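Local coordinates for protein squalene synthase HpnC (Alicyclobacillus acidocaldarius subsp. acidocaldarius, PDB 4HD1) that probably acts as a squalene synthase-type prenyltransferase, an all-helical member of the squalene/phytoene synthase family that works on isoprenoid diphosphates, at residues R12-V17 with T85-R90; R20-H25 with H43-Y48; N113-R118 with L128-R133. All blocks are in the same frame, centred on the assembly; numbering follows the deposited sequence.

Contact 1: R12-V17 with T85-R90; sequences RGDFEV and TTPAFR
The first turns of helix 12-25 and helix 87-99 meet at the protein surface through Asp14 and Val17 on one side and Pro87 and Arg90 on the other. The backbones come very close: Asp14 CA lies 4.5 Å from Pro87 CA, and Asp14 CB is 3.3 Å from Pro87 O. The carboxylate of Asp14 forms a salt bridge with one end of the Arg90 guanidinium. OD1 of Asp14 is 2.8 Å from NH1 of Arg90, close to the guanidinium plane at its edge; OD2 of Asp14 takes a weak hydrogen bond from the same NH1 at 2.9 Å, bent to 142°. Both oxygens therefore share a single nitrogen, and the two planes are turned 61° apart, unlike a flat two-nitrogen pairing. Within the all-alpha squalene/phytoene synthase fold, segment 12-17 opens helix 12-25, and 85-90 runs from a loop into helix 87-99, with Thr86 at the N-cap. The Arg90 chain bends at chi3 (-98°), and Thr86 O lies 3.4 Å above one face of the guanidinium, toward the rim. Beside the ion pair, Val17 CG2 touches Pro87 CB at 3.9 Å. Phe15 starts away from segment 85-90, but its ring reaches Ala91, Phe94 and Thr95 farther along helix 87-99.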
loop_
_atom_site.group_PDB
_atom_site.type_symbol
_atom_site.label_atom_id
_atom_site.label_comp_id
_atom_site.label_asym_id
_atom_site.label_seq_id
_atom_site.Cartn_x
_atom_site.Cartn_y
_atom_site.Cartn_z
ATOM N N ARG A 12 -5.741 -20.008 -16.910
ATOM C CA ARG A 12 -6.883 -19.087 -16.884
ATOM C C ARG A 12 -7.795 -19.246 -15.680
ATOM O O ARG A 12 -8.328 -18.252 -15.171
ATOM C CB ARG A 12 -7.686 -19.170 -18.177
ATOM C CG ARG A 12 -7.040 -18.351 -19.266
ATOM C CD ARG A 12 -7.721 -18.514 -20.595
ATOM N NE ARG A 12 -6.727 -18.309 -21.630
ATOM C CZ ARG A 12 -6.907 -18.567 -22.920
ATOM N NH1 ARG A 12 -8.066 -19.045 -23.357
ATOM N NH2 ARG A 12 -5.915 -18.344 -23.772
ATOM N N GLY A 13 -7.968 -20.486 -15.224
ATOM C CA GLY A 13 -8.735 -20.759 -14.017
ATOM C C GLY A 13 -8.112 -20.111 -12.797
ATOM O O GLY A 13 -8.802 -19.439 -12.026
ATOM N N ASP A 14 -6.804 -20.292 -12.631
ATOM C CA ASP A 14 -6.087 -19.740 -11.483
ATOM C C ASP A 14 -6.111 -18.214 -11.465
ATOM O O ASP A 14 -6.240 -17.608 -10.398
ATOM C CB ASP A 14 -4.648 -20.240 -11.472
ATOM C CG ASP A 14 -4.557 -21.749 -11.448
ATOM O OD1 ASP A 14 -5.553 -22.411 -11.073
ATOM O OD2 ASP A 14 -3.484 -22.278 -11.799
ATOM N N PHE A 15 -5.989 -17.602 -12.641
ATOM C CA PHE A 15 -6.083 -16.152 -12.760
ATOM C C PHE A 15 -7.516 -15.658 -12.556
ATOM O O PHE A 15 -7.729 -14.553 -12.049
ATOM C CB PHE A 15 -5.502 -15.663 -14.091
ATOM C CG PHE A 15 -4.012 -15.452 -14.055
ATOM C CD1 PHE A 15 -3.476 -14.267 -13.560
ATOM C CD2 PHE A 15 -3.139 -16.447 -14.494
ATOM C CE1 PHE A 15 -2.103 -14.070 -13.513
ATOM C CE2 PHE A 15 -1.760 -16.255 -14.453
ATOM C CZ PHE A 15 -1.241 -15.063 -13.962
ATOM N N GLU A 16 -8.493 -16.481 -12.935
ATOM C CA GLU A 16 -9.888 -16.175 -12.636
ATOM C C GLU A 16 -10.141 -16.091 -11.129
ATOM O O GLU A 16 -10.893 -15.220 -10.680
ATOM C CB GLU A 16 -10.834 -17.192 -13.280
ATOM C CG GLU A 16 -12.312 -16.931 -13.006
ATOM C CD GLU A 16 -12.814 -15.601 -13.555
ATOM O OE1 GLU A 16 -14.008 -15.303 -13.355
ATOM O OE2 GLU A 16 -12.039 -14.848 -14.190
ATOM N N VAL A 17 -9.520 -16.995 -10.365
ATOM C CA VAL A 17 -9.595 -16.962 -8.898
ATOM C C VAL A 17 -9.024 -15.632 -8.398
ATOM O O VAL A 17 -9.684 -14.912 -7.652
ATOM C CB VAL A 17 -8.868 -18.161 -8.230
ATOM C CG1 VAL A 17 -8.900 -18.048 -6.712
ATOM C CG2 VAL A 17 -9.492 -19.491 -8.651
ATOM N N THR A 85 1.200 -24.214 -4.859
ATOM C CA THR A 85 0.187 -25.252 -4.621
ATOM C C THR A 85 -1.259 -24.726 -4.587
ATOM O O THR A 85 -2.207 -25.505 -4.593
ATOM C CB THR A 85 0.502 -26.073 -3.343
ATOM O OG1 THR A 85 0.755 -25.189 -2.245
ATOM C CG2 THR A 85 1.733 -26.960 -3.556
ATOM N N THR A 86 -1.410 -23.404 -4.561
ATOM C CA THR A 86 -2.714 -22.730 -4.548
ATOM C C THR A 86 -3.040 -22.276 -5.971
ATOM O O THR A 86 -2.125 -22.082 -6.774
ATOM C CB THR A 86 -2.650 -21.492 -3.620
ATOM O OG1 THR A 86 -2.184 -21.900 -2.332
ATOM C CG2 THR A 86 -4.017 -20.786 -3.459
ATOM N N PRO A 87 -4.337 -22.116 -6.299
ATOM C CA PRO A 87 -4.656 -21.368 -7.521
ATOM C C PRO A 87 -4.015 -19.961 -7.536
ATOM O O PRO A 87 -3.288 -19.629 -8.484
ATOM C CB PRO A 87 -6.182 -21.282 -7.488
ATOM C CG PRO A 87 -6.599 -22.512 -6.752
ATOM C CD PRO A 87 -5.526 -22.784 -5.735
ATOM N N ALA A 88 -4.257 -19.168 -6.487
ATOM C CA ALA A 88 -3.683 -17.815 -6.376
ATOM C C ALA A 88 -2.173 -17.778 -6.592
ATOM O O ALA A 88 -1.675 -16.947 -7.349
ATOM C CB ALA A 88 -4.042 -17.167 -5.045
ATOM N N PHE A 89 -1.456 -18.685 -5.939
ATOM C CA PHE A 89 -0.001 -18.708 -6.016
ATOM C C PHE A 89 0.548 -19.313 -7.306
ATOM O O PHE A 89 1.676 -19.010 -7.691
ATOM C CB PHE A 89 0.602 -19.385 -4.785
ATOM C CG PHE A 89 0.714 -18.472 -3.594
ATOM C CD1 PHE A 89 1.727 -17.514 -3.527
ATOM C CD2 PHE A 89 -0.191 -18.565 -2.539
ATOM C CE1 PHE A 89 1.833 -16.668 -2.431
ATOM C CE2 PHE A 89 -0.090 -17.723 -1.439
ATOM C CZ PHE A 89 0.924 -16.773 -1.385
ATOM N N ARG A 90 -0.230 -20.167 -7.967
ATOM C CA ARG A 90 0.124 -20.619 -9.312
ATOM C C ARG A 90 0.049 -19.434 -10.281
ATOM O O ARG A 90 0.950 -19.237 -11.097
ATOM C CB ARG A 90 -0.763 -21.781 -9.775
ATOM C CG ARG A 90 -0.164 -23.158 -9.523
ATOM C CD ARG A 90 -1.054 -24.298 -10.012
ATOM N NE ARG A 90 -1.845 -24.854 -8.917
ATOM C CZ ARG A 90 -3.174 -24.820 -8.832
ATOM N NH1 ARG A 90 -3.902 -24.276 -9.795
ATOM N NH2 ARG A 90 -3.777 -25.347 -7.779
#

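Contact 2: R20-H25 with H43-Y48; sequences RLTRSH and HFYSVY. With SO4 (sulfate ion), chain B.
Thr22 OG1 is hydrogen-bonded to Cys18 O, one turn earlier in its own helix, and also lies 3.0 Å from Tyr45 O across the contact. A chi1 of -66° places OG1 beside the backbone N and sets CG2 anti to that N, and both branches then reach helix 41-56. CG2 of Thr22 lies 3.8 Å from Tyr48 CB, while OG1 of Thr22 is 3.6 Å from the same carbon. Thr22 CG2 also meets the Tyr45 ring at its edge, near the ring plane, 4.0 Å from CD1. Thr22 CA and Tyr48 CA are 6.0 Å apart, and Thr22 is the residue of segment 20-25 packed against Tyr45 and Tyr48. The two helices belong to the all-helical squalene/phytoene synthase fold; near the end of helix 12-25, His25 NE2 is hydrogen-bonded to Asp55 OD2 on helix 41-56, an aspartate that probably belongs to the family's first aspartate-rich motif. At the far end of the Tyr45 ring, its OH meets sulfate O3, near the ring plane; the modelled separation is too short to be trusted in detail. That sulfate, probably from the crystallisation liquor, is also hydrogen-bonded to Ala3 N and Arg19 NE. The CD1 edge of the ring thus meets the Thr22 methyl while the hydroxyl end faces a bound anion, so Tyr45 reaches from the helix-helix interface to a spot that can hold an anion.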
loop_
_atom_site.group_PDB
_atom_site.type_symbol
_atom_site.label_atom_id
_atom_site.label_comp_id
_atom_site.label_asym_id
_atom_site.label_seq_id
_atom_site.Cartn_x
_atom_site.Cartn_y
_atom_site.Cartn_z
ATOM N N ARG A 20 -11.433 -12.816 -9.120
ATOM C CA ARG A 20 -12.556 -12.867 -8.171
ATOM C C ARG A 20 -12.175 -12.340 -6.793
ATOM O O ARG A 20 -12.868 -11.484 -6.242
ATOM C CB ARG A 20 -13.085 -14.295 -8.022
ATOM C CG ARG A 20 -14.365 -14.586 -8.787
ATOM C CD ARG A 20 -15.166 -15.709 -8.131
ATOM N NE ARG A 20 -14.403 -16.953 -8.005
ATOM C CZ ARG A 20 -13.843 -17.395 -6.878
ATOM N NH1 ARG A 20 -13.952 -16.710 -5.745
ATOM N NH2 ARG A 20 -13.167 -18.534 -6.883
ATOM N N LEU A 21 -11.077 -12.865 -6.242
ATOM C CA LEU A 21 -10.603 -12.472 -4.915
ATOM C C LEU A 21 -10.326 -10.978 -4.887
ATOM O O LEU A 21 -10.665 -10.294 -3.915
ATOM C CB LEU A 21 -9.347 -13.258 -4.507
ATOM C CG LEU A 21 -9.411 -14.798 -4.435
ATOM C CD1 LEU A 21 -8.031 -15.393 -4.152
ATOM C CD2 LEU A 21 -10.456 -15.326 -3.447
ATOM N N THR A 22 -9.732 -10.473 -5.968
ATOM C CA THR A 22 -9.401 -9.061 -6.077
ATOM C C THR A 22 -10.649 -8.181 -6.154
ATOM O O THR A 22 -10.806 -7.261 -5.343
ATOM C CB THR A 22 -8.440 -8.794 -7.256
ATOM O OG1 THR A 22 -7.181 -9.426 -6.984
ATOM C CG2 THR A 22 -8.228 -7.294 -7.471
ATOM N N ARG A 23 -11.538 -8.474 -7.100
ATOM C CA ARG A 23 -12.737 -7.654 -7.298
ATOM C C ARG A 23 -13.659 -7.618 -6.077
ATOM O O ARG A 23 -14.245 -6.580 -5.781
ATOM C CB ARG A 23 -13.496 -8.068 -8.564
ATOM C CG ARG A 23 -12.761 -7.698 -9.847
ATOM C CD ARG A 23 -13.511 -8.130 -11.100
ATOM N NE ARG A 23 -14.540 -7.168 -11.505
ATOM C CZ ARG A 23 -15.853 -7.405 -11.506
ATOM N NH1 ARG A 23 -16.336 -8.585 -11.128
ATOM N NH2 ARG A 23 -16.691 -6.453 -11.895
ATOM N N SER A 24 -13.761 -8.730 -5.354
ATOM C CA SER A 24 -14.606 -8.777 -4.161
ATOM C C SER A 24 -13.983 -8.056 -2.961
ATOM O O SER A 24 -14.703 -7.504 -2.133
ATOM C CB SER A 24 -14.950 -10.217 -3.785
ATOM O OG SER A 24 -13.907 -10.808 -3.027
ATOM N N HIS A 25 -12.655 -8.065 -2.869
ATOM C CA HIS A 25 -11.950 -7.442 -1.741
ATOM C C HIS A 25 -11.723 -5.961 -1.908
ATOM O O HIS A 25 -11.845 -5.204 -0.947
ATOM C CB HIS A 25 -10.628 -8.157 -1.460
ATOM C CG HIS A 25 -9.916 -7.672 -0.214
ATOM N ND1 HIS A 25 -10.291 -8.043 1.024
ATOM C CD2 HIS A 25 -8.815 -6.831 -0.055
ATOM C CE1 HIS A 25 -9.478 -7.464 1.931
ATOM N NE2 HIS A 25 -8.575 -6.724 1.270
ATOM N N HIS A 43 -1.689 -9.665 -14.153
ATOM C CA HIS A 43 -0.632 -9.502 -13.167
ATOM C C HIS A 43 -1.061 -8.605 -12.035
ATOM O O HIS A 43 -0.624 -8.786 -10.894
ATOM C CB HIS A 43 0.641 -9.025 -13.843
ATOM C CG HIS A 43 1.045 -9.887 -15.019
ATOM N ND1 HIS A 43 1.347 -11.196 -14.886
ATOM C CD2 HIS A 43 1.160 -9.591 -16.379
ATOM C CE1 HIS A 43 1.647 -11.712 -16.094
ATOM N NE2 HIS A 43 1.530 -10.728 -17.008
ATOM N N PHE A 44 -1.940 -7.644 -12.323
ATOM C CA PHE A 44 -2.549 -6.849 -11.260
ATOM C C PHE A 44 -3.412 -7.745 -10.354
ATOM O O PHE A 44 -3.317 -7.651 -9.126
ATOM C CB PHE A 44 -3.314 -5.638 -11.824
ATOM C CG PHE A 44 -2.455 -4.407 -11.984
ATOM C CD1 PHE A 44 -1.460 -4.349 -12.961
ATOM C CD2 PHE A 44 -2.617 -3.310 -11.138
ATOM C CE1 PHE A 44 -0.655 -3.220 -13.096
ATOM C CE2 PHE A 44 -1.821 -2.177 -11.267
ATOM C CZ PHE A 44 -0.839 -2.136 -12.247
ATOM N N TYR A 45 -4.203 -8.639 -10.958
ATOM C CA TYR A 45 -5.076 -9.528 -10.200
ATOM C C TYR A 45 -4.294 -10.467 -9.294
ATOM O O TYR A 45 -4.678 -10.662 -8.138
ATOM C CB TYR A 45 -6.027 -10.317 -11.111
ATOM C CG TYR A 45 -7.010 -9.456 -11.873
ATOM C CD1 TYR A 45 -7.788 -8.496 -11.220
ATOM C CD2 TYR A 45 -7.177 -9.609 -13.249
ATOM C CE1 TYR A 45 -8.692 -7.708 -11.916
ATOM C CE2 TYR A 45 -8.082 -8.825 -13.956
ATOM C CZ TYR A 45 -8.834 -7.873 -13.286
ATOM O OH TYR A 45 -9.731 -7.088 -13.979
ATOM N N SER A 46 -3.191 -11.023 -9.791
ATOM C CA SER A 46 -2.406 -11.953 -8.969
ATOM C C SER A 46 -1.641 -11.247 -7.841
ATOM O O SER A 46 -1.520 -11.786 -6.737
ATOM C CB SER A 46 -1.458 -12.798 -9.820
ATOM O OG SER A 46 -0.523 -11.983 -10.499
ATOM N N VAL A 47 -1.134 -10.045 -8.112
ATOM C CA VAL A 47 -0.428 -9.279 -7.086
ATOM C C VAL A 47 -1.403 -8.808 -6.012
ATOM O O VAL A 47 -1.115 -8.906 -4.813
ATOM C CB VAL A 47 0.357 -8.102 -7.684
ATOM C CG1 VAL A 47 0.847 -7.167 -6.590
ATOM C CG2 VAL A 47 1.529 -8.630 -8.497
ATOM N N TYR A 48 -2.565 -8.328 -6.443
ATOM C CA TYR A 48 -3.581 -7.888 -5.497
ATOM C C TYR A 48 -4.203 -9.025 -4.692
ATOM O O TYR A 48 -4.459 -8.846 -3.495
ATOM C CB TYR A 48 -4.620 -6.993 -6.170
ATOM C CG TYR A 48 -4.157 -5.556 -6.222
ATOM C CD1 TYR A 48 -4.456 -4.669 -5.186
ATOM C CD2 TYR A 48 -3.380 -5.085 -7.284
ATOM C CE1 TYR A 48 -4.020 -3.350 -5.220
ATOM C CE2 TYR A 48 -2.939 -3.765 -7.328
ATOM C CZ TYR A 48 -3.265 -2.906 -6.296
ATOM O OH TYR A 48 -2.833 -1.601 -6.326
HETATM S S SO4 B . -10.747 -8.010 -17.141
HETATM O O1 SO4 B . -10.484 -8.042 -18.607
HETATM O O2 SO4 B . -10.602 -9.379 -16.556
HETATM O O3 SO4 B . -9.774 -7.139 -16.425
HETATM O O4 SO4 B . -12.137 -7.461 -16.996
#

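Contact 3: N113-R118 with L128-R133; sequences NRRDQR and LRDYCR
Asp116 and Tyr131 approach with the carboxylate and the phenol ring in almost parallel planes, only 2° apart, yet OD1 of Asp116 comes obliquely to the ring and lies 3.0 Å from Tyr131 OH. OD1 is hydrogen-bonded to the hydroxyl of Tyr184. The ring gets there because chi1 of Tyr131 is 173°, with CG anti to the backbone N, which carries its end toward helix 104-118. On the way its edge passes Arg115 CB, which is 4.0 Å from Tyr131 CD1. Truncation of Tyr131 to an alanine would probably leave Arg115 CB without the ring edge it rests on and Asp116 OD1 without its neighbouring hydroxyl. Arg115 bends at chi2 and chi3 to bring NH2 within 2.7 Å of Asp130 OD1, which lies at the guanidinium edge, near its plane. The other oxygen, OD2 of Asp130, pairs with Arg133 NH1 at 3.1 Å. One carboxylate thus joins two arginines whose nitrogens Arg115 NH2 and Arg133 NH1 stay 5.1 Å apart, and the shared carboxylate probably balances part of the charge of both. Arg115 also makes a cation-pi contact with Tyr134. The axes of segments 113-118 and 128-133 run at 146°, with a closest approach of 10.4 Å: bridged by this salt-bridge network, they show the near-antiparallel packing of successive helices in the all-helical squalene/phytoene synthase fold.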
loop_
_atom_site.group_PDB
_atom_site.type_symbol
_atom_site.label_atom_id
_atom_site.label_comp_id
_atom_site.label_asym_id
_atom_site.label_seq_id
_atom_site.Cartn_x
_atom_site.Cartn_y
_atom_site.Cartn_z
ATOM N N ASN A 113 2.539 -6.674 8.009
ATOM C CA ASN A 113 1.565 -7.252 8.924
ATOM C C ASN A 113 2.174 -7.512 10.315
ATOM O O ASN A 113 1.537 -7.232 11.333
ATOM C CB ASN A 113 0.983 -8.532 8.311
ATOM C CG ASN A 113 -0.189 -9.087 9.097
ATOM O OD1 ASN A 113 -0.042 -9.534 10.237
ATOM N ND2 ASN A 113 -1.361 -9.086 8.476
ATOM N N ARG A 114 3.406 -8.024 10.354
ATOM C CA ARG A 114 4.120 -8.232 11.622
ATOM C C ARG A 114 4.430 -6.904 12.314
ATOM O O ARG A 114 4.393 -6.827 13.542
ATOM C CB ARG A 114 5.418 -9.016 11.421
ATOM C CG ARG A 114 5.247 -10.380 10.774
ATOM C CD ARG A 114 6.562 -11.148 10.747
ATOM N NE ARG A 114 6.446 -12.409 10.015
ATOM C CZ ARG A 114 6.962 -12.634 8.806
ATOM N NH1 ARG A 114 7.649 -11.686 8.171
ATOM N NH2 ARG A 114 6.795 -13.816 8.230
ATOM N N ARG A 115 4.736 -5.869 11.526
ATOM C CA ARG A 115 5.003 -4.529 12.064
ATOM C C ARG A 115 3.748 -3.949 12.702
ATOM O O ARG A 115 3.817 -3.326 13.759
ATOM C CB ARG A 115 5.517 -3.568 10.983
ATOM C CG ARG A 115 6.635 -4.115 10.116
ATOM C CD ARG A 115 7.976 -4.089 10.814
ATOM N NE ARG A 115 8.659 -2.829 10.542
ATOM C CZ ARG A 115 9.963 -2.724 10.320
ATOM N NH1 ARG A 115 10.732 -3.804 10.325
ATOM N NH2 ARG A 115 10.493 -1.540 10.082
ATOM N N ASP A 116 2.605 -4.167 12.053
ATOM C CA ASP A 116 1.317 -3.702 12.560
ATOM C C ASP A 116 0.927 -4.415 13.859
ATOM O O ASP A 116 0.259 -3.826 14.702
ATOM C CB ASP A 116 0.230 -3.888 11.499
ATOM C CG ASP A 116 -0.659 -2.657 11.328
ATOM O OD1 ASP A 116 -0.157 -1.509 11.381
ATOM O OD2 ASP A 116 -1.873 -2.840 11.109
ATOM N N GLN A 117 1.347 -5.672 14.020
ATOM C CA GLN A 117 1.089 -6.434 15.249
ATOM C C GLN A 117 1.775 -5.807 16.455
ATOM O O GLN A 117 1.201 -5.747 17.543
ATOM C CB GLN A 117 1.579 -7.880 15.120
ATOM C CG GLN A 117 0.643 -8.824 14.383
ATOM C CD GLN A 117 1.304 -10.154 14.037
ATOM O OE1 GLN A 117 1.787 -10.874 14.913
ATOM N NE2 GLN A 117 1.322 -10.485 12.749
ATOM N N ARG A 118 3.006 -5.344 16.248
ATOM C CA ARG A 118 3.868 -4.923 17.344
ATOM C C ARG A 118 3.851 -3.423 17.661
ATOM O O ARG A 118 4.410 -2.996 18.677
ATOM C CB ARG A 118 5.304 -5.426 17.124
ATOM C CG ARG A 118 6.005 -4.903 15.884
ATOM C CD ARG A 118 7.473 -5.309 15.880
ATOM N NE ARG A 118 7.663 -6.730 15.579
ATOM C CZ ARG A 118 8.121 -7.207 14.420
ATOM N NH1 ARG A 118 8.255 -8.517 14.251
ATOM N NH2 ARG A 118 8.453 -6.383 13.432
ATOM N N LEU A 128 7.336 6.168 11.470
ATOM C CA LEU A 128 6.197 6.077 10.563
ATOM C C LEU A 128 6.659 5.865 9.117
ATOM O O LEU A 128 6.164 4.970 8.424
ATOM C CB LEU A 128 5.298 7.309 10.677
ATOM C CG LEU A 128 4.029 7.286 9.817
ATOM C CD1 LEU A 128 3.191 6.050 10.105
ATOM C CD2 LEU A 128 3.205 8.555 10.002
ATOM N N ARG A 129 7.617 6.681 8.679
ATOM C CA ARG A 129 8.243 6.516 7.368
ATOM C C ARG A 129 8.703 5.069 7.187
ATOM O O ARG A 129 8.434 4.456 6.161
ATOM C CB ARG A 129 9.424 7.477 7.216
ATOM C CG ARG A 129 10.162 7.381 5.894
ATOM C CD ARG A 129 9.827 8.543 4.979
ATOM N NE ARG A 129 10.632 8.486 3.761
ATOM C CZ ARG A 129 10.885 9.520 2.962
ATOM N NH1 ARG A 129 10.403 10.724 3.239
ATOM N NH2 ARG A 129 11.634 9.348 1.881
ATOM N N ASP A 130 9.369 4.521 8.202
ATOM C CA ASP A 130 9.899 3.161 8.136
ATOM C C ASP A 130 8.808 2.095 7.967
ATOM O O ASP A 130 8.993 1.127 7.226
ATOM C CB ASP A 130 10.767 2.849 9.351
ATOM C CG ASP A 130 11.855 1.855 9.034
ATOM O OD1 ASP A 130 11.785 0.716 9.540
ATOM O OD2 ASP A 130 12.769 2.208 8.254
ATOM N N TYR A 131 7.678 2.281 8.647
ATOM C CA TYR A 131 6.523 1.404 8.470
ATOM C C TYR A 131 6.044 1.428 7.016
ATOM O O TYR A 131 5.783 0.375 6.426
ATOM C CB TYR A 131 5.387 1.791 9.426
ATOM C CG TYR A 131 4.085 1.045 9.186
ATOM C CD1 TYR A 131 4.037 -0.351 9.229
ATOM C CD2 TYR A 131 2.901 1.739 8.929
ATOM C CE1 TYR A 131 2.849 -1.033 9.007
ATOM C CE2 TYR A 131 1.704 1.067 8.712
ATOM C CZ TYR A 131 1.684 -0.317 8.750
ATOM O OH TYR A 131 0.500 -0.992 8.537
ATOM N N CYS A 132 5.951 2.631 6.447
ATOM C CA CYS A 132 5.546 2.822 5.050
ATOM C C CYS A 132 6.408 2.056 4.050
ATOM O O CYS A 132 5.907 1.629 3.009
ATOM C CB CYS A 132 5.521 4.305 4.695
ATOM S SG CYS A 132 4.207 5.201 5.542
ATOM N N ARG A 133 7.689 1.874 4.375
ATOM C CA ARG A 133 8.600 1.083 3.539
ATOM C C ARG A 133 8.174 -0.387 3.412
ATOM O O ARG A 133 8.674 -1.108 2.541
ATOM C CB ARG A 133 10.037 1.178 4.055
ATOM C CG ARG A 133 10.702 2.521 3.779
ATOM C CD ARG A 133 12.049 2.659 4.478
ATOM N NE ARG A 133 13.010 1.658 4.018
ATOM C CZ ARG A 133 13.334 0.551 4.684
ATOM N NH1 ARG A 133 12.782 0.289 5.865
ATOM N NH2 ARG A 133 14.216 -0.296 4.170
#

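Contacts 1 and 2 share helix 12-25, which meets helix 87-99 at its start in contact 1 and helix 41-56 with its later turns in contact 2. Their centres are 11 Å apart, and they touch where Phe15 CE1 lies 4.0 Å from Ser46 CB. Along the chain contact 2 is nested within the loop that contact 1 closes. Contact 3 follows both in sequence and pairs helix 104-118 with helix 125-135. Its centre lies about 23 Å from that of contact 2, on the opposite side of the chain's centre, and about 29 Å from that of contact 1. Contacts 1 and 2 form one joined patch round helix 12-25, and contact 3 lies apart, so the N-terminal helix and the 104-135 helix pair are fixed at different places in one all-helical fold.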